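Local coordinates for aspartyl-tRNA synthetase 2 (Thermus thermophilus, PDB 1N9W), which attaches L-aspartate to both tRNA(Asp) and tRNA(Asn) with similar efficiency, first activating the amino acid with ATP and then transferring it to the acceptor end, at residues B[339-344]-B[395-400]; B[260-265]-B[308-313]; B[256-261]-B[400-405]. All coordinates share one frame; numbering follows the deposited sequence.

Interaction 1: residues B[339-344]-B[395-400]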
loop_
_atom_site.group_PDB
_atom_site.type_symbol
_atom_site.label_atom_id
_atom_site.label_comp_id
_atom_site.label_asym_id
_atom_site.label_seq_id
_atom_site.Cartn_x
_atom_site.Cartn_y
_atom_site.Cartn_z
ATOM N N LEU B 339 15.295 -0.454 16.835
ATOM C CA LEU B 339 15.829 0.812 16.348
ATOM C C LEU B 339 15.218 1.953 17.146
ATOM O O LEU B 339 13.998 2.046 17.280
ATOM C CB LEU B 339 15.521 0.999 14.861
ATOM C CG LEU B 339 15.874 2.374 14.284
ATOM C CD1 LEU B 339 17.360 2.654 14.475
ATOM C CD2 LEU B 339 15.502 2.424 12.812
ATOM N N LEU B 340 16.070 2.807 17.696
ATOM C CA LEU B 340 15.601 3.950 18.456
ATOM C C LEU B 340 15.789 5.195 17.624
ATOM O O LEU B 340 16.894 5.486 17.167
ATOM C CB LEU B 340 16.383 4.098 19.761
ATOM C CG LEU B 340 16.177 3.001 20.799
ATOM C CD1 LEU B 340 16.985 3.346 22.045
ATOM C CD2 LEU B 340 14.698 2.881 21.134
ATOM N N PHE B 341 14.702 5.922 17.412
ATOM C CA PHE B 341 14.758 7.145 16.633
ATOM C C PHE B 341 14.399 8.306 17.541
ATOM O O PHE B 341 13.267 8.419 18.006
ATOM C CB PHE B 341 13.786 7.066 15.455
ATOM C CG PHE B 341 13.729 8.317 14.627
ATOM C CD1 PHE B 341 14.896 8.917 14.157
ATOM C CD2 PHE B 341 12.504 8.884 14.296
ATOM C CE1 PHE B 341 14.839 10.057 13.363
ATOM C CE2 PHE B 341 12.438 10.020 13.504
ATOM C CZ PHE B 341 13.607 10.613 13.037
ATOM N N ARG B 342 15.378 9.163 17.801
ATOM C CA ARG B 342 15.165 10.315 18.671
ATOM C C ARG B 342 14.507 9.926 19.996
ATOM O O ARG B 342 13.655 10.649 20.508
ATOM C CB ARG B 342 14.324 11.374 17.940
ATOM C CG ARG B 342 15.122 12.160 16.910
ATOM C CD ARG B 342 14.289 13.155 16.108
ATOM N NE ARG B 342 15.167 13.952 15.247
ATOM C CZ ARG B 342 14.755 14.777 14.288
ATOM N NH1 ARG B 342 13.456 14.934 14.040
ATOM N NH2 ARG B 342 15.652 15.445 13.571
ATOM N N GLY B 343 14.896 8.773 20.535
ATOM C CA GLY B 343 14.354 8.335 21.812
ATOM C C GLY B 343 13.165 7.396 21.773
ATOM O O GLY B 343 12.778 6.835 22.800
ATOM N N LEU B 344 12.582 7.218 20.596
ATOM C CA LEU B 344 11.424 6.344 20.471
ATOM C C LEU B 344 11.737 5.098 19.650
ATOM O O LEU B 344 12.472 5.154 18.662
ATOM C CB LEU B 344 10.264 7.109 19.834
ATOM C CG LEU B 344 8.916 6.394 19.791
ATOM C CD1 LEU B 344 8.473 6.056 21.214
ATOM C CD2 LEU B 344 7.892 7.282 19.102
ATOM N N GLU B 395 3.571 5.599 12.081
ATOM C CA GLU B 395 3.233 6.833 12.776
ATOM C C GLU B 395 4.317 7.374 13.697
ATOM O O GLU B 395 4.513 8.585 13.769
ATOM C CB GLU B 395 1.943 6.683 13.581
ATOM C CG GLU B 395 0.682 6.703 12.749
ATOM C CD GLU B 395 0.263 5.327 12.315
ATOM O OE1 GLU B 395 1.104 4.616 11.720
ATOM O OE2 GLU B 395 -0.896 4.947 12.575
ATOM N N ARG B 396 5.012 6.494 14.411
ATOM C CA ARG B 396 6.066 6.942 15.324
ATOM C C ARG B 396 7.193 7.594 14.552
ATOM O O ARG B 396 7.722 8.630 14.956
ATOM C CB ARG B 396 6.629 5.772 16.119
ATOM C CG ARG B 396 5.725 5.304 17.210
ATOM C CD ARG B 396 6.377 4.192 17.984
ATOM N NE ARG B 396 5.577 3.862 19.153
ATOM C CZ ARG B 396 5.866 2.898 20.018
ATOM N NH1 ARG B 396 6.951 2.147 19.858
ATOM N NH2 ARG B 396 5.060 2.686 21.047
ATOM N N LEU B 397 7.568 6.966 13.446
ATOM C CA LEU B 397 8.625 7.502 12.616
ATOM C C LEU B 397 8.226 8.903 12.173
ATOM O O LEU B 397 8.984 9.858 12.332
ATOM C CB LEU B 397 8.831 6.611 11.395
ATOM C CG LEU B 397 9.780 7.115 10.306
ATOM C CD1 LEU B 397 11.141 7.473 10.902
ATOM C CD2 LEU B 397 9.909 6.028 9.262
ATOM N N THR B 398 7.016 9.011 11.634
ATOM C CA THR B 398 6.483 10.280 11.140
ATOM C C THR B 398 6.419 11.311 12.252
ATOM O O THR B 398 6.773 12.473 12.060
ATOM C CB THR B 398 5.052 10.098 10.564
ATOM O OG1 THR B 398 5.101 9.241 9.417
ATOM C CG2 THR B 398 4.453 11.436 10.167
ATOM N N GLN B 399 5.951 10.872 13.414
ATOM C CA GLN B 399 5.822 11.742 14.576
ATOM C C GLN B 399 7.165 12.350 14.965
ATOM O O GLN B 399 7.323 13.573 15.020
ATOM C CB GLN B 399 5.276 10.948 15.761
ATOM C CG GLN B 399 4.959 11.783 16.982
ATOM C CD GLN B 399 5.420 11.118 18.261
ATOM O OE1 GLN B 399 5.293 9.902 18.424
ATOM N NE2 GLN B 399 5.953 11.912 19.181
ATOM N N LYS B 400 8.132 11.487 15.240
ATOM C CA LYS B 400 9.451 11.939 15.635
ATOM C C LYS B 400 10.184 12.709 14.546
ATOM O O LYS B 400 10.962 13.623 14.832
ATOM C CB LYS B 400 10.285 10.745 16.116
ATOM C CG LYS B 400 9.978 10.371 17.554
ATOM C CD LYS B 400 10.367 11.532 18.473
ATOM C CE LYS B 400 9.898 11.324 19.895
ATOM N NZ LYS B 400 10.409 12.399 20.783
#
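Phe341 and Lys400 meet where the type I' turn between strands 336-341 and 344-351 packs against helix 394-402, and the contact has a buried flank and a partly exposed one. On the buried flank, CB of Lys400 lies 3.4 Å from CD2 of Phe341, the two side chains running past each other in opposite directions. In Phe341, chi1 of 177° puts CG anti to the backbone N; from there CE2 reaches CD1 of Leu397 at 3.9 Å, and the carbonyl O of Leu397 sits at the ring edge, near its plane. Trp311 stacks on the same phenyl ring, while the Leu397 side chain also touches Leu238 and Met241 of helix 227-248.

Polar closure comes from Arg342. Its chain is extended from CG to NE, and NH1 donates to the carbonyl O of Lys400 at 2.9 Å, the acceptor lying in the guanidinium plane. NE pairs with Asp310 and NH2 bonds Thr259 O, so three partners hold the flat group and fix its rotation.

The outer side is made of partly exposed residues. Leu344 still packs closely on Arg396, crossing it at about a right angle with CD2 3.5 Å from CG of Arg396, while CD1 sits over one face of the guanidinium, toward its rim. The polar end of Arg396 is held by the backbone O of Glu345. The looser contact is that of the Lys400 chain, which bends at chi2 (-64°) and runs past the turn, CD 4.0 Å from CB of Arg342 and NZ 3.7 Å from the carbonyl O of Arg342.

The beta hairpin thus packs on the helix that carries Glu395 and Arg396, both predicted to bind ATP, in the antiparallel-sheet catalytic fold of class II synthetases; the place of Arg396, just after strand 387-393, is consistent with the motif 3 arginine.

Interaction 2: residues B[260-265]-B[308-313]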
loop_
_atom_site.group_PDB
_atom_site.type_symbol
_atom_site.label_atom_id
_atom_site.label_comp_id
_atom_site.label_asym_id
_atom_site.label_seq_id
_atom_site.Cartn_x
_atom_site.Cartn_y
_atom_site.Cartn_z
ATOM N N TRP B 260 15.388 18.306 10.219
ATOM C CA TRP B 260 15.709 16.995 9.664
ATOM C C TRP B 260 16.754 16.227 10.463
ATOM O O TRP B 260 17.730 16.799 10.945
ATOM C CB TRP B 260 16.162 17.131 8.209
ATOM C CG TRP B 260 15.676 16.003 7.341
ATOM C CD1 TRP B 260 16.441 15.134 6.619
ATOM C CD2 TRP B 260 14.310 15.634 7.095
ATOM N NE1 TRP B 260 15.641 14.241 5.949
ATOM C CE2 TRP B 260 14.331 14.513 6.236
ATOM C CE3 TRP B 260 13.077 16.116 7.551
ATOM C CZ2 TRP B 260 13.159 13.897 5.783
ATOM C CZ3 TRP B 260 11.912 15.500 7.103
ATOM C CH2 TRP B 260 11.965 14.392 6.243
ATOM N N PRO B 261 16.555 14.906 10.613
ATOM C CA PRO B 261 17.462 14.021 11.355
ATOM C C PRO B 261 18.807 13.851 10.663
ATOM O O PRO B 261 19.011 14.312 9.536
ATOM C CB PRO B 261 16.701 12.695 11.400
ATOM C CG PRO B 261 15.275 13.094 11.218
ATOM C CD PRO B 261 15.362 14.167 10.176
ATOM N N SER B 262 19.722 13.176 11.353
ATOM C CA SER B 262 21.046 12.896 10.815
ATOM C C SER B 262 20.891 11.740 9.829
ATOM O O SER B 262 19.969 10.934 9.952
ATOM C CB SER B 262 22.000 12.512 11.951
ATOM O OG SER B 262 21.425 11.544 12.817
ATOM N N PHE B 263 21.790 11.658 8.856
ATOM C CA PHE B 263 21.711 10.610 7.846
ATOM C C PHE B 263 21.765 9.208 8.442
ATOM O O PHE B 263 22.686 8.873 9.185
ATOM C CB PHE B 263 22.835 10.764 6.829
ATOM C CG PHE B 263 22.562 10.079 5.530
ATOM C CD1 PHE B 263 21.638 10.612 4.635
ATOM C CD2 PHE B 263 23.216 8.897 5.199
ATOM C CE1 PHE B 263 21.365 9.980 3.424
ATOM C CE2 PHE B 263 22.951 8.253 3.989
ATOM C CZ PHE B 263 22.023 8.798 3.099
ATOM N N PRO B 264 20.767 8.369 8.116
ATOM C CA PRO B 264 20.652 6.987 8.593
ATOM C C PRO B 264 21.667 6.030 7.975
ATOM O O PRO B 264 21.291 5.077 7.299
ATOM C CB PRO B 264 19.222 6.601 8.210
ATOM C CG PRO B 264 18.513 7.906 8.134
ATOM C CD PRO B 264 19.521 8.781 7.451
ATOM N N GLN B 265 22.949 6.284 8.198
ATOM C CA GLN B 265 23.983 5.410 7.663
ATOM C C GLN B 265 25.008 5.105 8.746
ATOM O O GLN B 265 25.388 5.988 9.514
ATOM C CB GLN B 265 24.654 6.062 6.457
ATOM C CG GLN B 265 25.923 5.371 6.024
ATOM C CD GLN B 265 26.294 5.700 4.597
ATOM O OE1 GLN B 265 26.304 6.868 4.193
ATOM N NE2 GLN B 265 26.613 4.671 3.822
ATOM N N GLY B 308 26.404 12.061 17.690
ATOM C CA GLY B 308 25.643 13.060 16.960
ATOM C C GLY B 308 24.669 12.384 16.009
ATOM O O GLY B 308 24.446 12.840 14.889
ATOM N N SER B 309 24.083 11.288 16.473
ATOM C CA SER B 309 23.147 10.505 15.683
ATOM C C SER B 309 21.759 10.468 16.309
ATOM O O SER B 309 21.610 10.264 17.517
ATOM C CB SER B 309 23.690 9.082 15.530
ATOM O OG SER B 309 22.762 8.227 14.897
ATOM N N ASP B 310 20.742 10.669 15.479
ATOM C CA ASP B 310 19.354 10.650 15.936
ATOM C C ASP B 310 18.875 9.210 16.044
ATOM O O ASP B 310 17.811 8.937 16.604
ATOM C CB ASP B 310 18.478 11.420 14.946
ATOM C CG ASP B 310 18.745 12.906 14.971
ATOM O OD1 ASP B 310 18.263 13.575 15.908
ATOM O OD2 ASP B 310 19.436 13.409 14.060
ATOM N N TRP B 311 19.681 8.294 15.514
ATOM C CA TRP B 311 19.343 6.874 15.509
ATOM C C TRP B 311 20.268 6.026 16.379
ATOM O O TRP B 311 21.447 6.343 16.552
ATOM C CB TRP B 311 19.394 6.340 14.078
ATOM C CG TRP B 311 18.896 7.311 13.051
ATOM C CD1 TRP B 311 19.567 8.387 12.548
ATOM C CD2 TRP B 311 17.615 7.299 12.407
ATOM N NE1 TRP B 311 18.786 9.046 11.630
ATOM C CE2 TRP B 311 17.587 8.400 11.525
ATOM C CE3 TRP B 311 16.495 6.462 12.495
ATOM C CZ2 TRP B 311 16.473 8.687 10.726
ATOM C CZ3 TRP B 311 15.391 6.747 11.702
ATOM C CH2 TRP B 311 15.389 7.853 10.829
ATOM N N LEU B 312 19.727 4.934 16.906
ATOM C CA LEU B 312 20.497 4.033 17.749
ATOM C C LEU B 312 19.986 2.596 17.714
ATOM O O LEU B 312 18.841 2.326 18.070
ATOM C CB LEU B 312 20.484 4.530 19.198
ATOM C CG LEU B 312 21.120 3.613 20.248
ATOM C CD1 LEU B 312 22.619 3.480 19.999
ATOM C CD2 LEU B 312 20.856 4.182 21.637
ATOM N N PHE B 313 20.839 1.675 17.281
ATOM C CA PHE B 313 20.470 0.271 17.226
ATOM C C PHE B 313 20.824 -0.421 18.537
ATOM O O PHE B 313 21.968 -0.366 18.990
ATOM C CB PHE B 313 21.199 -0.432 16.075
ATOM C CG PHE B 313 20.437 -0.441 14.774
ATOM C CD1 PHE B 313 19.153 -0.979 14.706
ATOM C CD2 PHE B 313 21.024 0.047 13.606
ATOM C CE1 PHE B 313 18.463 -1.032 13.498
ATOM C CE2 PHE B 313 20.344 -0.000 12.392
ATOM C CZ PHE B 313 19.062 -0.542 12.336
HETATM O O HOH W 1 22.817 9.339 12.071
#
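Trp311 and Pro264 cross obliquely: Pro264 sets CG over one face of the indole, 3.1 Å above the plane and offset toward the rim, where it comes to 3.4 Å from CZ2 of Trp311. At the indole edge, NE1 donates to the carbonyl O of Ser262 at 2.8 Å, with the acceptor near the ring plane. Face and edge are thus gripped by the same short loop, which fixes the tilt of the ring.

Ser262 and Asp310 are turned to face each other. OG of Ser262, set between its backbone N and carbonyl carbon (chi1 48°), accepts from Asp310 N at 2.9 Å in a nearly straight bond, while Ser262 N donates to OD2 of Asp310 at 2.7 Å, on the anti side and tilted 26° out of the carboxylate plane. A water lies within hydrogen-bonding distance of Ser262 OG, Phe263 O and Ser309 OG and bridges the two segments.

An alanine at Trp311 would probably leave Ser262 O without its indole donor and open a gap beneath Pro264.

Pro264 centres an inverse gamma turn, and the whole is a loop pinned by reciprocal bonds to the start of strand 311-315, in the sheet of the class II catalytic domain.

Interaction 3: residues B[256-261]-B[400-405]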
loop_
_atom_site.group_PDB
_atom_site.type_symbol
_atom_site.label_atom_id
_atom_site.label_comp_id
_atom_site.label_asym_id
_atom_site.label_seq_id
_atom_site.Cartn_x
_atom_site.Cartn_y
_atom_site.Cartn_z
ATOM N N LEU B 256 5.852 22.543 8.629
ATOM C CA LEU B 256 5.838 22.115 10.025
ATOM C C LEU B 256 7.143 22.528 10.703
ATOM O O LEU B 256 7.319 22.345 11.905
ATOM C CB LEU B 256 5.642 20.596 10.109
ATOM C CG LEU B 256 4.353 20.043 9.487
ATOM C CD1 LEU B 256 4.412 18.531 9.397
ATOM C CD2 LEU B 256 3.160 20.485 10.309
ATOM N N GLY B 257 8.054 23.091 9.914
ATOM C CA GLY B 257 9.331 23.527 10.448
ATOM C C GLY B 257 10.124 22.439 11.153
ATOM O O GLY B 257 10.993 22.735 11.965
ATOM N N ALA B 258 9.834 21.181 10.847
ATOM C CA ALA B 258 10.544 20.076 11.478
ATOM C C ALA B 258 12.028 20.096 11.115
ATOM O O ALA B 258 12.380 20.339 9.960
ATOM C CB ALA B 258 9.923 18.747 11.045
ATOM N N THR B 259 12.896 19.850 12.093
ATOM C CA THR B 259 14.335 19.817 11.827
ATOM C C THR B 259 14.664 18.406 11.328
ATOM O O THR B 259 14.270 17.416 11.946
ATOM C CB THR B 259 15.160 20.108 13.106
ATOM O OG1 THR B 259 14.902 19.098 14.089
ATOM C CG2 THR B 259 14.802 21.470 13.676
ATOM N N TRP B 260 15.388 18.306 10.219
ATOM C CA TRP B 260 15.709 16.995 9.664
ATOM C C TRP B 260 16.754 16.227 10.463
ATOM O O TRP B 260 17.730 16.799 10.945
ATOM C CB TRP B 260 16.162 17.131 8.209
ATOM C CG TRP B 260 15.676 16.003 7.341
ATOM C CD1 TRP B 260 16.441 15.134 6.619
ATOM C CD2 TRP B 260 14.310 15.634 7.095
ATOM N NE1 TRP B 260 15.641 14.241 5.949
ATOM C CE2 TRP B 260 14.331 14.513 6.236
ATOM C CE3 TRP B 260 13.077 16.116 7.551
ATOM C CZ2 TRP B 260 13.159 13.897 5.783
ATOM C CZ3 TRP B 260 11.912 15.500 7.103
ATOM C CH2 TRP B 260 11.965 14.392 6.243
ATOM N N PRO B 261 16.555 14.906 10.613
ATOM C CA PRO B 261 17.462 14.021 11.355
ATOM C C PRO B 261 18.807 13.851 10.663
ATOM O O PRO B 261 19.011 14.312 9.536
ATOM C CB PRO B 261 16.701 12.695 11.400
ATOM C CG PRO B 261 15.275 13.094 11.218
ATOM C CD PRO B 261 15.362 14.167 10.176
ATOM N N LYS B 400 8.132 11.487 15.240
ATOM C CA LYS B 400 9.451 11.939 15.635
ATOM C C LYS B 400 10.184 12.709 14.546
ATOM O O LYS B 400 10.962 13.623 14.832
ATOM C CB LYS B 400 10.285 10.745 16.116
ATOM C CG LYS B 400 9.978 10.371 17.554
ATOM C CD LYS B 400 10.367 11.532 18.473
ATOM C CE LYS B 400 9.898 11.324 19.895
ATOM N NZ LYS B 400 10.409 12.399 20.783
ATOM N N LEU B 401 9.921 12.359 13.293
ATOM C CA LEU B 401 10.560 13.029 12.162
ATOM C C LEU B 401 10.091 14.473 12.048
ATOM O O LEU B 401 10.873 15.367 11.730
ATOM C CB LEU B 401 10.220 12.299 10.862
ATOM C CG LEU B 401 10.870 12.809 9.573
ATOM C CD1 LEU B 401 12.355 12.488 9.598
ATOM C CD2 LEU B 401 10.223 12.139 8.360
ATOM N N LEU B 402 8.808 14.697 12.308
ATOM C CA LEU B 402 8.236 16.030 12.189
ATOM C C LEU B 402 8.147 16.828 13.487
ATOM O O LEU B 402 7.641 17.953 13.493
ATOM C CB LEU B 402 6.850 15.928 11.549
ATOM C CG LEU B 402 6.874 15.254 10.178
ATOM C CD1 LEU B 402 5.462 15.053 9.658
ATOM C CD2 LEU B 402 7.697 16.101 9.224
ATOM N N GLY B 403 8.632 16.249 14.583
ATOM C CA GLY B 403 8.602 16.933 15.863
ATOM C C GLY B 403 7.191 17.205 16.340
ATOM O O GLY B 403 6.888 18.287 16.838
ATOM N N LEU B 404 6.321 16.215 16.198
ATOM C CA LEU B 404 4.934 16.379 16.603
ATOM C C LEU B 404 4.714 16.001 18.066
ATOM O O LEU B 404 5.431 15.161 18.614
ATOM C CB LEU B 404 4.039 15.524 15.702
ATOM C CG LEU B 404 4.337 15.624 14.201
ATOM C CD1 LEU B 404 3.582 14.538 13.456
ATOM C CD2 LEU B 404 3.971 16.998 13.684
ATOM N N PRO B 405 3.721 16.628 18.714
ATOM C CA PRO B 405 3.379 16.373 20.114
ATOM C C PRO B 405 3.287 14.885 20.422
ATOM O O PRO B 405 4.137 14.334 21.119
ATOM C CB PRO B 405 2.034 17.069 20.266
ATOM C CG PRO B 405 2.196 18.263 19.386
ATOM C CD PRO B 405 2.860 17.685 18.151
#
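Leu401 and Trp260 supply the CH-pi part of this contact. CD1 of Leu401 lies 3.9 Å from the centroid of the six-membered ring of Trp260, 14° off its normal, and so stands over the face. The other methyl, CD2, approaches CH2 of the indole at 3.5 Å. Leu401 has CG anti to its backbone N (chi1 -176°), which carries the branch toward the loop from a side of the helix that does not face it directly. The indole also packs against Leu242 and Leu246 of helix 227-248.

Both segments leave helices through glycines of positive phi. Gly257 completes a Schellman motif closing helix 250-255, and Gly403 follows helix 394-402; the contact therefore joins two helix C-terminal exits in the class II catalytic domain.

Aliphatic and backbone contacts make up the rest. CD1 of Leu401 presses on the Pro261 ring, 3.4 Å from CG, closer than usual for two carbons. Ala258 fits its CB against the backbone of Leu402, 3.4 Å from CA, where the two backbones run closest (CA of Ala258 and CA of Leu402 4.7 Å apart). Leucine meets leucine beside the helix exits: CD1 of Leu256 is 3.6 Å from CD1 of Leu402, and Pro124 of helix 119-141 touches both. No hydrogen bond spans the two segments directly.

Overall arrangement
All three contacts lie in the catalytic domain and are partly buried, yet their chemistry differs with place. Interaction 1, centred about 9 Å from the chain centre, combines aromatic packing with an arginine bond and reaches the predicted ATP site; interaction 2, its centre about 16 Å from that of the chain, is the most polar, with three direct hydrogen bonds and a water; interaction 3 is wholly apolar across its segments. Interactions 1 and 3 share helix 394-402 and Lys400, while 2 and 3 use overlapping parts of one loop and share Trp260 and Pro261. Interactions 1 and 2 meet through neighbouring strands 336-341 and 311-315. Arg342 ties all three together.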